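Local atomic coordinates of spore germination protein GerM (Bacillus subtilis subsp. subtilis str. 168, PDB entry 6GZB), a protein that is of unknown molecular function but affects both sporulation and germination, and carries two GerMN domains in tandem. Residues E253-V258 against L270-S275; V203-E208 against I234-K239; L86-P91 against L104-T109; R54-I59 against L70-S75. All blocks are in the same frame, centred on the assembly; numbering follows the deposited sequence.

Interaction 1 of 4, residues E253-V258 against L270-S275. With ACT (acetate ion), chain F.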
loop_
_atom_site.group_PDB
_atom_site.type_symbol
_atom_site.label_atom_id
_atom_site.label_comp_id
_atom_site.label_asym_id
_atom_site.label_seq_id
_atom_site.Cartn_x
_atom_site.Cartn_y
_atom_site.Cartn_z
ATOM N N GLU A 253 -16.463 3.375 -15.345
ATOM C CA GLU A 253 -15.968 2.233 -16.104
ATOM C C GLU A 253 -15.523 2.602 -17.508
ATOM O O GLU A 253 -14.766 1.859 -18.133
ATOM C CB GLU A 253 -17.023 1.134 -16.169
ATOM C CG GLU A 253 -17.345 0.529 -14.815
ATOM C CD GLU A 253 -18.003 -0.831 -14.929
ATOM O OE1 GLU A 253 -17.531 -1.772 -14.256
ATOM O OE2 GLU A 253 -18.971 -0.963 -15.711
ATOM N N ASP A 254 -15.963 3.756 -18.003
ATOM C CA ASP A 254 -15.656 4.148 -19.380
ATOM C C ASP A 254 -14.312 4.850 -19.487
ATOM O O ASP A 254 -13.865 5.175 -20.580
ATOM C CB ASP A 254 -16.757 5.046 -19.943
ATOM C CG ASP A 254 -18.093 4.342 -20.028
ATOM O OD1 ASP A 254 -18.105 3.143 -20.382
ATOM O OD2 ASP A 254 -19.124 4.975 -19.717
ATOM N N VAL A 255 -13.669 5.091 -18.353
ATOM C CA VAL A 255 -12.374 5.758 -18.351
ATOM C C VAL A 255 -11.362 4.965 -19.171
ATOM O O VAL A 255 -11.223 3.762 -18.984
ATOM C CB VAL A 255 -11.847 5.930 -16.911
ATOM C CG1 VAL A 255 -10.355 6.234 -16.908
ATOM C CG2 VAL A 255 -12.641 7.001 -16.183
ATOM N N LYS A 256 -10.688 5.644 -20.096
ATOM C CA LYS A 256 -9.628 5.046 -20.912
ATOM C C LYS A 256 -8.526 6.061 -21.136
ATOM O O LYS A 256 -8.767 7.270 -21.119
ATOM C CB LYS A 256 -10.151 4.605 -22.285
ATOM C CG LYS A 256 -11.218 3.523 -22.244
ATOM C CD LYS A 256 -11.792 3.259 -23.629
ATOM C CE LYS A 256 -13.202 2.685 -23.558
ATOM N NZ LYS A 256 -14.242 3.746 -23.452
ATOM N N LEU A 257 -7.312 5.569 -21.354
ATOM C CA LEU A 257 -6.252 6.397 -21.891
ATOM C C LEU A 257 -6.456 6.542 -23.399
ATOM O O LEU A 257 -6.840 5.588 -24.073
ATOM C CB LEU A 257 -4.884 5.787 -21.593
ATOM C CG LEU A 257 -4.528 5.643 -20.110
ATOM C CD1 LEU A 257 -3.176 4.976 -19.961
ATOM C CD2 LEU A 257 -4.535 6.986 -19.390
ATOM N N VAL A 258 -6.229 7.745 -23.917
ATOM C CA VAL A 258 -6.402 8.021 -25.345
ATOM C C VAL A 258 -5.053 8.150 -26.048
ATOM O O VAL A 258 -4.990 8.208 -27.270
ATOM C CB VAL A 258 -7.223 9.309 -25.581
ATOM C CG1 VAL A 258 -8.644 9.140 -25.072
ATOM C CG2 VAL A 258 -6.559 10.502 -24.911
ATOM N N LEU A 270 -0.316 10.991 -18.285
ATOM C CA LEU A 270 -1.503 10.270 -18.702
ATOM C C LEU A 270 -2.419 11.184 -19.495
ATOM O O LEU A 270 -2.600 12.355 -19.160
ATOM C CB LEU A 270 -2.265 9.735 -17.480
ATOM C CG LEU A 270 -1.484 8.864 -16.498
ATOM C CD1 LEU A 270 -2.343 8.543 -15.283
ATOM C CD2 LEU A 270 -1.020 7.584 -17.177
ATOM N N ASP A 271 -3.053 10.613 -20.506
ATOM C CA ASP A 271 -3.961 11.347 -21.358
ATOM C C ASP A 271 -5.284 10.611 -21.368
ATOM O O ASP A 271 -5.379 9.509 -21.894
ATOM C CB ASP A 271 -3.385 11.436 -22.775
ATOM C CG ASP A 271 -4.080 12.484 -23.629
ATOM O OD1 ASP A 271 -4.970 13.198 -23.114
ATOM O OD2 ASP A 271 -3.729 12.584 -24.823
ATOM N N PHE A 272 -6.256 11.164 -20.692
ATOM C CA PHE A 272 -7.513 10.513 -20.537
ATOM C C PHE A 272 -8.575 10.969 -21.484
ATOM O O PHE A 272 -8.455 11.952 -22.146
ATOM C CB PHE A 272 -8.055 10.812 -19.146
ATOM C CG PHE A 272 -7.341 10.128 -18.038
ATOM C CD1 PHE A 272 -7.617 8.831 -17.734
ATOM C CD2 PHE A 272 -6.442 10.803 -17.274
ATOM C CE1 PHE A 272 -6.984 8.202 -16.712
ATOM C CE2 PHE A 272 -5.795 10.186 -16.250
ATOM C CZ PHE A 272 -6.071 8.883 -15.968
ATOM N N ASN A 273 -9.641 10.209 -21.515
ATOM C CA ASN A 273 -10.814 10.592 -22.240
ATOM C C ASN A 273 -11.689 11.425 -21.303
ATOM O O ASN A 273 -11.322 11.710 -20.192
ATOM C CB ASN A 273 -11.552 9.400 -22.851
ATOM C CG ASN A 273 -12.041 8.380 -21.834
ATOM O OD1 ASN A 273 -11.947 8.549 -20.661
ATOM N ND2 ASN A 273 -12.587 7.320 -22.332
ATOM N N GLN A 274 -12.865 11.807 -21.742
ATOM C CA GLN A 274 -13.732 12.641 -20.940
ATOM C C GLN A 274 -14.349 12.011 -19.707
ATOM O O GLN A 274 -14.804 12.707 -18.834
ATOM C CB GLN A 274 -14.819 13.267 -21.810
ATOM C CG GLN A 274 -14.393 14.572 -22.453
ATOM C CD GLN A 274 -15.435 15.203 -23.372
ATOM O OE1 GLN A 274 -16.569 15.443 -22.980
ATOM N NE2 GLN A 274 -15.030 15.497 -24.587
ATOM N N SER A 275 -14.371 10.696 -19.641
ATOM C CA SER A 275 -14.943 9.989 -18.515
ATOM C C SER A 275 -14.192 10.197 -17.206
ATOM O O SER A 275 -14.709 9.973 -16.164
ATOM C CB SER A 275 -15.056 8.523 -18.855
ATOM O OG SER A 275 -15.890 8.369 -19.954
HETATM C C ACT F . -13.552 11.304 -25.489
HETATM O O ACT F . -14.713 11.003 -25.141
HETATM O OXT ACT F . -13.007 12.346 -25.089
HETATM C CH3 ACT F . -12.766 10.392 -26.383
#
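In the second GerMN domain, the end of strand 267-272 pairs with a loop through a single backbone bridge, Leu257 to Phe272. The loop is the one that follows helix 229-239. Two backbone bonds make the bridge. Val258 N gives to Asp271 O at 2.8 Å, and Asn273 N gives to Lys256 O at 3.1 Å.

Past the strand end, the side-chain amide of Asn273 takes over the pairing. Its CG sits between its own backbone N and carbonyl carbon (chi1 60°). ND2 makes an almost straight bond to Asp254 O at 3.1 Å, with the acceptor in the amide plane. OD1 accepts a weak bond from Lys256 N at 3.2 Å. One side chain thus serves a backbone acceptor and a backbone donor of the loop. Asp254 O has a second donor, Lys256 NZ, which arrives from the opposite face of the carbonyl plane; the bent last torsion of the lysine (chi4 86°) puts NZ there.

Val258 crosses Asp271 at about a right angle, with its CG2 3.4 Å from Asp271 CG. The carboxylate oxygens themselves bond to Ser259 OG and Gly314 N. An acetate, probably from the crystallisation liquor, takes a weak bond from Gln274 N and another bond from Asn313 ND2.

The apolar side meets helix 229-239. Val255 CG1 approaches the Phe272 ring obliquely, 3.9 Å from its CD1. Leu257 CD2 makes a CH-pi contact over one face of that ring, 4.1 Å from the centroid and displaced toward the rim atom CE1.

Interaction 2 of 4, residues V203-E208 against I234-K239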
loop_
_atom_site.group_PDB
_atom_site.type_symbol
_atom_site.label_atom_id
_atom_site.label_comp_id
_atom_site.label_asym_id
_atom_site.label_seq_id
_atom_site.Cartn_x
_atom_site.Cartn_y
_atom_site.Cartn_z
ATOM N N VAL A 203 -2.772 -2.163 -6.970
ATOM C CA VAL A 203 -3.720 -1.121 -7.356
ATOM C C VAL A 203 -4.467 -0.675 -6.099
ATOM O O VAL A 203 -4.854 -1.503 -5.268
ATOM C CB VAL A 203 -4.724 -1.686 -8.381
ATOM C CG1 VAL A 203 -5.840 -0.704 -8.676
ATOM C CG2 VAL A 203 -4.000 -2.085 -9.658
ATOM N N TYR A 204 -4.634 0.633 -5.940
ATOM C CA TYR A 204 -5.295 1.185 -4.763
ATOM C C TYR A 204 -6.774 1.433 -5.018
ATOM O O TYR A 204 -7.152 2.077 -5.997
ATOM C CB TYR A 204 -4.631 2.487 -4.323
ATOM C CG TYR A 204 -3.347 2.291 -3.558
ATOM C CD1 TYR A 204 -2.139 2.104 -4.215
ATOM C CD2 TYR A 204 -3.338 2.335 -2.183
ATOM C CE1 TYR A 204 -0.956 1.969 -3.504
ATOM C CE2 TYR A 204 -2.169 2.197 -1.465
ATOM C CZ TYR A 204 -0.983 1.986 -2.128
ATOM O OH TYR A 204 0.180 1.848 -1.395
ATOM N N TYR A 205 -7.605 0.900 -4.132
ATOM C CA TYR A 205 -9.022 1.174 -4.174
ATOM C C TYR A 205 -9.433 1.939 -2.937
ATOM O O TYR A 205 -8.648 2.109 -2.008
ATOM C CB TYR A 205 -9.818 -0.127 -4.286
ATOM C CG TYR A 205 -9.545 -0.880 -5.557
ATOM C CD1 TYR A 205 -10.058 -0.437 -6.767
ATOM C CD2 TYR A 205 -8.767 -2.025 -5.555
ATOM C CE1 TYR A 205 -9.821 -1.139 -7.939
ATOM C CE2 TYR A 205 -8.493 -2.712 -6.722
ATOM C CZ TYR A 205 -9.044 -2.282 -7.905
ATOM O OH TYR A 205 -8.764 -2.968 -9.058
ATOM N N LEU A 206 -10.679 2.393 -2.937
ATOM C CA LEU A 206 -11.176 3.281 -1.896
ATOM C C LEU A 206 -12.034 2.500 -0.912
ATOM O O LEU A 206 -12.719 1.545 -1.285
ATOM C CB LEU A 206 -11.977 4.399 -2.563
ATOM C CG LEU A 206 -12.530 5.537 -1.717
ATOM C CD1 LEU A 206 -11.417 6.426 -1.186
ATOM C CD2 LEU A 206 -13.516 6.353 -2.534
ATOM N N ALA A 207 -11.813 2.748 0.367
ATOM C CA ALA A 207 -12.683 2.224 1.412
ATOM C C ALA A 207 -13.084 3.388 2.311
ATOM O O ALA A 207 -12.541 4.486 2.196
ATOM C CB ALA A 207 -11.971 1.166 2.224
ATOM N N GLU A 208 -14.028 3.162 3.207
ATOM C CA GLU A 208 -14.357 4.193 4.170
ATOM C C GLU A 208 -15.012 3.623 5.398
ATOM O O GLU A 208 -15.620 2.556 5.364
ATOM C CB GLU A 208 -15.238 5.275 3.547
ATOM C CG GLU A 208 -16.593 4.799 3.070
ATOM C CD GLU A 208 -17.600 5.930 3.028
ATOM O OE1 GLU A 208 -17.190 7.077 2.739
ATOM O OE2 GLU A 208 -18.789 5.681 3.319
ATOM N N ILE A 234 -4.298 1.678 -14.865
ATOM C CA ILE A 234 -5.430 2.548 -15.166
ATOM C C ILE A 234 -6.672 1.746 -15.542
ATOM O O ILE A 234 -7.768 2.035 -15.056
ATOM C CB ILE A 234 -5.093 3.537 -16.300
ATOM C CG1 ILE A 234 -3.975 4.487 -15.863
ATOM C CG2 ILE A 234 -6.323 4.333 -16.691
ATOM C CD1 ILE A 234 -4.234 5.153 -14.530
ATOM N N ASN A 235 -6.506 0.726 -16.379
ATOM C CA ASN A 235 -7.641 -0.125 -16.758
ATOM C C ASN A 235 -8.239 -0.828 -15.541
ATOM O O ASN A 235 -9.463 -0.940 -15.424
ATOM C CB ASN A 235 -7.234 -1.167 -17.815
ATOM C CG ASN A 235 -6.912 -0.546 -19.164
ATOM O OD1 ASN A 235 -7.268 0.598 -19.431
ATOM N ND2 ASN A 235 -6.153 -1.263 -19.979
ATOM N N GLU A 236 -7.388 -1.280 -14.619
ATOM C CA GLU A 236 -7.890 -1.938 -13.403
ATOM C C GLU A 236 -8.626 -0.953 -12.492
ATOM O O GLU A 236 -9.591 -1.318 -11.807
ATOM C CB GLU A 236 -6.745 -2.599 -12.619
ATOM C CG GLU A 236 -6.126 -3.815 -13.295
ATOM C CD GLU A 236 -7.146 -4.904 -13.597
ATOM O OE1 GLU A 236 -8.081 -5.076 -12.802
ATOM O OE2 GLU A 236 -7.046 -5.541 -14.661
ATOM N N LEU A 237 -8.143 0.280 -12.442
ATOM C CA LEU A 237 -8.809 1.312 -11.639
ATOM C C LEU A 237 -10.198 1.608 -12.181
ATOM O O LEU A 237 -11.156 1.731 -11.417
ATOM C CB LEU A 237 -7.977 2.586 -11.602
ATOM C CG LEU A 237 -6.769 2.535 -10.654
ATOM C CD1 LEU A 237 -5.879 3.752 -10.834
ATOM C CD2 LEU A 237 -7.231 2.443 -9.213
ATOM N N ALA A 238 -10.313 1.649 -13.508
ATOM C CA ALA A 238 -11.593 1.879 -14.173
ATOM C C ALA A 238 -12.551 0.709 -13.988
ATOM O O ALA A 238 -13.755 0.913 -13.862
ATOM C CB ALA A 238 -11.371 2.137 -15.654
ATOM N N LYS A 239 -12.026 -0.516 -13.996
ATOM C CA LYS A 239 -12.868 -1.701 -13.785
ATOM C C LYS A 239 -13.424 -1.744 -12.375
ATOM O O LYS A 239 -14.502 -2.274 -12.150
ATOM C CB LYS A 239 -12.086 -2.990 -14.026
ATOM C CG LYS A 239 -11.758 -3.283 -15.474
ATOM C CD LYS A 239 -11.257 -4.708 -15.613
ATOM C CE LYS A 239 -9.987 -4.776 -16.436
ATOM N NZ LYS A 239 -9.370 -6.128 -16.357
#
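Val203 and Leu237 form the tight part of this contact. Their side chains slide past each other in opposite directions. Val203 CG1 comes to 3.5 Å from Leu237 CD2, closer than usual for two methyl groups. CG1, anti to the valine backbone N (chi1 172°), is the branch that meets Leu237. The same Leu237 CD2 also presses on the strand backbone, 3.2 Å from Tyr204 O. Val203 CG2 is more loosely placed, 4.1 Å from Glu236 CB.

The contact sets helix 229-239 against the two-stranded antiparallel sheet of 198-208 and 213-223 in the second GerMN domain. The short segments run nearly parallel, with axes 21° apart and 8.8 Å at closest approach. Elsewhere the helix meets strand 267-272, through Ile234. The strand leaves the helix beyond Tyr205.

The polar edge is held more weakly. Tyr205 OH gives a weak bond to Glu236 O at 3.3 Å, and this oxygen lies in the plane of the ring at its edge. The hydroxyl also bonds to Lys220 NZ, which forms a salt bridge with Glu236 OE1. A phenylalanine here would probably leave Glu236 O without its hydroxyl partner and Lys220 NZ with one bond fewer. Toward solvent, exposed Lys239 reaches back to Glu236. Its NZ makes a salt bridge to Glu236 OE2 at 2.9 Å, on the syn side but 33° out of the carboxylate plane.

Interaction 3 of 4, residues L86-P91 against L104-T109. With EDO (1,2-ethanediol), chain H.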
loop_
_atom_site.group_PDB
_atom_site.type_symbol
_atom_site.label_atom_id
_atom_site.label_comp_id
_atom_site.label_asym_id
_atom_site.label_seq_id
_atom_site.Cartn_x
_atom_site.Cartn_y
_atom_site.Cartn_z
ATOM N N LEU A 86 2.856 -1.911 16.043
ATOM C CA LEU A 86 1.956 -2.887 15.446
ATOM C C LEU A 86 1.467 -3.895 16.486
ATOM O O LEU A 86 0.682 -4.785 16.169
ATOM C CB LEU A 86 2.670 -3.647 14.324
ATOM C CG LEU A 86 3.169 -2.815 13.153
ATOM C CD1 LEU A 86 3.884 -3.696 12.149
ATOM C CD2 LEU A 86 2.009 -2.083 12.493
ATOM N N VAL A 87 2.006 -3.818 17.698
ATOM C CA VAL A 87 1.765 -4.867 18.686
ATOM C C VAL A 87 0.448 -4.626 19.410
ATOM O O VAL A 87 0.218 -3.548 19.955
ATOM C CB VAL A 87 2.899 -4.960 19.720
ATOM C CG1 VAL A 87 2.594 -6.053 20.740
ATOM C CG2 VAL A 87 4.225 -5.219 19.023
ATOM N N GLN A 88 -0.432 -5.618 19.348
ATOM C CA GLN A 88 -1.686 -5.614 20.096
ATOM C C GLN A 88 -1.443 -5.347 21.579
ATOM O O GLN A 88 -0.599 -5.988 22.213
ATOM C CB GLN A 88 -2.401 -6.957 19.909
ATOM C CG GLN A 88 -3.453 -7.278 20.968
ATOM C CD GLN A 88 -4.760 -6.543 20.745
ATOM O OE1 GLN A 88 -5.291 -6.531 19.635
ATOM N NE2 GLN A 88 -5.289 -5.925 21.803
ATOM N N GLY A 89 -2.170 -4.369 22.111
ATOM C CA GLY A 89 -2.115 -4.033 23.528
ATOM C C GLY A 89 -0.930 -3.159 23.892
ATOM O O GLY A 89 -0.703 -2.868 25.061
ATOM N N GLY A 90 -0.151 -2.766 22.895
ATOM C CA GLY A 90 0.986 -1.888 23.126
ATOM C C GLY A 90 0.599 -0.430 22.958
ATOM O O GLY A 90 -0.575 -0.082 22.993
ATOM N N PRO A 91 1.599 0.434 22.761
ATOM C CA PRO A 91 1.384 1.875 22.724
ATOM C C PRO A 91 0.399 2.314 21.640
ATOM O O PRO A 91 -0.131 3.415 21.719
ATOM C CB PRO A 91 2.781 2.456 22.458
ATOM C CG PRO A 91 3.668 1.294 22.175
ATOM C CD PRO A 91 3.021 0.072 22.739
ATOM N N LEU A 104 0.521 -7.617 15.468
ATOM C CA LEU A 104 1.376 -8.578 16.156
ATOM C C LEU A 104 0.765 -8.953 17.502
ATOM O O LEU A 104 0.089 -8.135 18.130
ATOM C CB LEU A 104 2.769 -7.995 16.360
ATOM C CG LEU A 104 3.488 -7.587 15.075
ATOM C CD1 LEU A 104 4.806 -6.895 15.394
ATOM C CD2 LEU A 104 3.694 -8.799 14.174
ATOM N N PRO A 105 0.976 -10.204 17.936
ATOM C CA PRO A 105 0.409 -10.687 19.197
ATOM C C PRO A 105 0.931 -9.916 20.399
ATOM O O PRO A 105 2.051 -9.401 20.371
ATOM C CB PRO A 105 0.860 -12.146 19.251
ATOM C CG PRO A 105 1.130 -12.518 17.825
ATOM C CD PRO A 105 1.674 -11.273 17.200
ATOM N N ALA A 106 0.106 -9.817 21.439
ATOM C CA ALA A 106 0.467 -9.087 22.652
ATOM C C ALA A 106 1.789 -9.582 23.212
ATOM O O ALA A 106 2.104 -10.772 23.139
ATOM C CB ALA A 106 -0.629 -9.227 23.702
ATOM N N ASP A 107 2.581 -8.639 23.714
ATOM C CA ASP A 107 3.830 -8.937 24.403
ATOM C C ASP A 107 4.938 -9.372 23.445
ATOM O O ASP A 107 6.010 -9.779 23.885
ATOM C CB ASP A 107 3.617 -9.999 25.485
ATOM C CG ASP A 107 2.657 -9.547 26.569
ATOM O OD1 ASP A 107 2.858 -8.447 27.127
ATOM O OD2 ASP A 107 1.700 -10.298 26.863
ATOM N N THR A 108 4.712 -9.222 22.144
ATOM C CA THR A 108 5.795 -9.369 21.176
ATOM C C THR A 108 6.768 -8.203 21.291
ATOM O O THR A 108 6.355 -7.046 21.353
ATOM C CB THR A 108 5.262 -9.455 19.734
ATOM O OG1 THR A 108 4.359 -10.565 19.616
ATOM C CG2 THR A 108 6.412 -9.634 18.753
ATOM N N THR A 109 8.058 -8.517 21.381
ATOM C CA THR A 109 9.113 -7.504 21.303
ATOM C C THR A 109 9.988 -7.785 20.085
ATOM O O THR A 109 9.919 -8.865 19.509
ATOM C CB THR A 109 9.995 -7.511 22.567
ATOM O OG1 THR A 109 10.659 -8.775 22.683
ATOM C CG2 THR A 109 9.147 -7.263 23.817
HETATM C C1 EDO H . 14.218 -9.601 21.440
HETATM O O1 EDO H . 13.042 -8.776 21.443
HETATM C C2 EDO H . 13.881 -11.017 20.988
HETATM O O2 EDO H . 15.031 -11.645 20.402
HETATM O O HOH W 1 1.489 -5.794 23.967
#
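The flat groups that meet between Leu86-Gln88 and Leu104 are backbone carbonyls. Leu104 N stands above the plane of the Leu86 carbonyl, 36° out of it, and bonds to Leu86 O at 2.9 Å. Gln88 N gives to Leu104 O at 2.8 Å with a smaller tilt of 20°. Further on, Pro105 O takes both Thr108 OG1 and Thr108 N on one face.

Val87 lies between Leu104 and the Pro105-Thr108 turn. Its CG1, anti to the backbone N (chi1 179°), lies 3.4 Å from Pro105 O. Its CG2 is 3.6 Å from Thr108 O and 4.0 Å from Leu104 CD1. An alanine at this position would probably open a gap between the Leu104 side chain and the Pro105-Thr108 turn.

A water joins the two loops, donating to Gln88 O at 2.7 Å and accepting from Asp107 N at 3.1 Å. Leu104 continues inward onto Phe124 and Ile139 of the first GerMN domain. The contact is a pair of type II beta turns, Val87-Gly90 and Pro105-Thr108, beside a single backbone bridge, with Gly89 and Asp107 at the positive-phi third positions.

Interaction 4 of 4, residues R54-I59 against L70-S75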
loop_
_atom_site.group_PDB
_atom_site.type_symbol
_atom_site.label_atom_id
_atom_site.label_comp_id
_atom_site.label_asym_id
_atom_site.label_seq_id
_atom_site.Cartn_x
_atom_site.Cartn_y
_atom_site.Cartn_z
ATOM N N ARG A 54 3.915 8.487 10.983
ATOM C CA ARG A 54 4.500 7.246 10.487
ATOM C C ARG A 54 3.414 6.317 9.936
ATOM O O ARG A 54 2.336 6.207 10.509
ATOM C CB ARG A 54 5.264 6.548 11.615
ATOM C CG ARG A 54 6.270 5.526 11.136
ATOM C CD ARG A 54 7.452 6.222 10.486
ATOM N NE ARG A 54 8.287 6.882 11.482
ATOM C CZ ARG A 54 9.235 7.768 11.199
ATOM N NH1 ARG A 54 9.444 8.144 9.945
ATOM N NH2 ARG A 54 9.975 8.277 12.172
ATOM N N GLU A 55 3.716 5.620 8.846
ATOM C CA GLU A 55 2.803 4.608 8.319
ATOM C C GLU A 55 2.823 3.373 9.216
ATOM O O GLU A 55 3.881 2.803 9.487
ATOM C CB GLU A 55 3.174 4.227 6.883
ATOM C CG GLU A 55 2.849 5.275 5.826
ATOM C CD GLU A 55 3.251 4.840 4.411
ATOM O OE1 GLU A 55 3.643 3.661 4.203
ATOM O OE2 GLU A 55 3.136 5.670 3.490
ATOM N N LEU A 56 1.653 2.989 9.712
ATOM C CA LEU A 56 1.476 1.681 10.329
ATOM C C LEU A 56 0.502 0.868 9.491
ATOM O O LEU A 56 -0.615 1.311 9.222
ATOM C CB LEU A 56 0.951 1.815 11.756
ATOM C CG LEU A 56 1.770 2.679 12.710
ATOM C CD1 LEU A 56 1.071 2.737 14.063
ATOM C CD2 LEU A 56 3.185 2.143 12.858
ATOM N N TYR A 57 0.921 -0.328 9.093
ATOM C CA TYR A 57 0.075 -1.179 8.274
ATOM C C TYR A 57 -0.788 -2.065 9.165
ATOM O O TYR A 57 -0.379 -3.140 9.620
ATOM C CB TYR A 57 0.911 -1.973 7.256
ATOM C CG TYR A 57 1.303 -1.111 6.068
ATOM C CD1 TYR A 57 2.313 -0.166 6.184
ATOM C CD2 TYR A 57 0.516 -1.073 4.929
ATOM C CE1 TYR A 57 2.605 0.706 5.146
ATOM C CE2 TYR A 57 0.800 -0.205 3.892
ATOM C CZ TYR A 57 1.836 0.697 4.012
ATOM O OH TYR A 57 2.106 1.575 2.975
ATOM N N LEU A 58 -1.969 -1.543 9.472
ATOM C CA LEU A 58 -2.899 -2.204 10.371
ATOM C C LEU A 58 -3.890 -3.035 9.568
ATOM O O LEU A 58 -3.855 -3.043 8.334
ATOM C CB LEU A 58 -3.643 -1.151 11.208
ATOM C CG LEU A 58 -2.742 -0.197 11.991
ATOM C CD1 LEU A 58 -3.567 0.887 12.660
ATOM C CD2 LEU A 58 -1.904 -0.949 13.018
ATOM N N ILE A 59 -4.788 -3.721 10.272
ATOM C CA ILE A 59 -5.819 -4.509 9.617
ATOM C C ILE A 59 -7.182 -3.854 9.807
ATOM O O ILE A 59 -7.604 -3.612 10.927
ATOM C CB ILE A 59 -5.831 -5.943 10.163
ATOM C CG1 ILE A 59 -4.455 -6.595 9.948
ATOM C CG2 ILE A 59 -6.916 -6.760 9.472
ATOM C CD1 ILE A 59 -4.225 -7.847 10.755
ATOM N N LEU A 70 0.119 7.725 11.493
ATOM C CA LEU A 70 -0.202 8.036 12.881
ATOM C C LEU A 70 1.005 8.649 13.585
ATOM O O LEU A 70 2.141 8.392 13.198
ATOM C CB LEU A 70 -0.650 6.770 13.613
ATOM C CG LEU A 70 -1.999 6.230 13.151
ATOM C CD1 LEU A 70 -2.235 4.831 13.701
ATOM C CD2 LEU A 70 -3.113 7.189 13.553
ATOM N N PRO A 71 0.757 9.470 14.620
ATOM C CA PRO A 71 1.826 10.186 15.317
ATOM C C PRO A 71 2.606 9.289 16.269
ATOM O O PRO A 71 2.037 8.744 17.206
ATOM C CB PRO A 71 1.070 11.263 16.105
ATOM C CG PRO A 71 -0.269 10.673 16.361
ATOM C CD PRO A 71 -0.569 9.756 15.199
ATOM N N LEU A 72 3.891 9.104 16.001
ATOM C CA LEU A 72 4.745 8.293 16.866
ATOM C C LEU A 72 5.808 9.170 17.520
ATOM O O LEU A 72 6.390 10.019 16.861
ATOM C CB LEU A 72 5.428 7.197 16.046
ATOM C CG LEU A 72 4.774 5.814 16.036
ATOM C CD1 LEU A 72 3.297 5.907 15.707
ATOM C CD2 LEU A 72 5.489 4.899 15.052
ATOM N N PRO A 73 6.107 8.926 18.804
ATOM C CA PRO A 73 7.147 9.687 19.509
ATOM C C PRO A 73 8.499 9.646 18.797
ATOM O O PRO A 73 8.882 8.609 18.265
ATOM C CB PRO A 73 7.250 8.985 20.865
ATOM C CG PRO A 73 6.027 8.149 20.996
ATOM C CD PRO A 73 5.596 7.802 19.604
ATOM N N LYS A 74 9.209 10.769 18.777
ATOM C CA LYS A 74 10.597 10.787 18.322
ATOM C C LYS A 74 11.396 9.655 18.967
ATOM O O LYS A 74 11.214 9.328 20.138
ATOM C CB LYS A 74 11.258 12.132 18.642
ATOM C CG LYS A 74 11.582 12.973 17.416
ATOM C CD LYS A 74 10.484 13.978 17.119
ATOM C CE LYS A 74 11.068 15.330 16.738
ATOM N NZ LYS A 74 10.147 16.130 15.886
ATOM N N SER A 75 12.296 9.066 18.194
ATOM C CA SER A 75 12.959 7.839 18.599
ATOM C C SER A 75 14.345 7.773 17.961
ATOM O O SER A 75 14.584 8.389 16.924
ATOM C CB SER A 75 12.121 6.639 18.152
ATOM O OG SER A 75 12.829 5.420 18.301
#
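Leu56 and Leu70 both hold CG anti to the carbonyl carbon, with chi1 of -56° and -69°. The two side chains cross at about a right angle. They touch at their ends, Leu56 CD1 3.9 Å from Leu70 CD1. They belong to the beta hairpin of strands 51-60 and 65-73 in the first GerMN domain.

Arg54 and Leu70 are an antiparallel hydrogen-bonded pair. Arg54 N gives to Leu70 O at 2.8 Å, and Leu70 N gives to Arg54 O at 2.9 Å. The axes of the two short segments are 110° apart, so the paired strands are strongly bent against each other here. Alternation along the strands puts Leu56, Leu58, Leu70 and Leu72 on one side, and the bend probably lets Leu72 reach Leu56. Leu56 CD1 lies 4.2 Å from Leu72 CD1, and Leu58 CD1 lies 4.3 Å from Leu70 CD1. On the other side of strand 51-60, Tyr57 packs against Trp145 of helix 136-147, and the Tyr57 OH bonds to Glu55 OE1.

Arg54 sends its charged end away from strand 65-73, and its side chain touches Gln149 and Phe150. The start of that side chain stays in the hairpin and crosses Leu72 at about a right angle. Leu72 CD2 sits 3.8 Å from Arg54 CB and 4.0 Å from Arg54 CG.

In the fold
The four contacts fall into two pairs, one in each GerMN domain. Interactions 3 and 4 belong to the first domain, with centres about 13 Å apart. They touch through Leu86, whose CD2 packs on Leu56 and Leu58. Interactions 1 and 2 belong to the second domain, with centres about 14 Å apart. Helix 229-239 joins them: Ile234 CG2 lies 3.9 Å from Phe272 CE1, and Ala238 CB packs on Val255 O. Across the domains, interactions 2 and 4 come nearest, about 5 Å between closest atoms, without touching. Interactions 1 and 3 are farthest apart, their centres about 45 Å from each other.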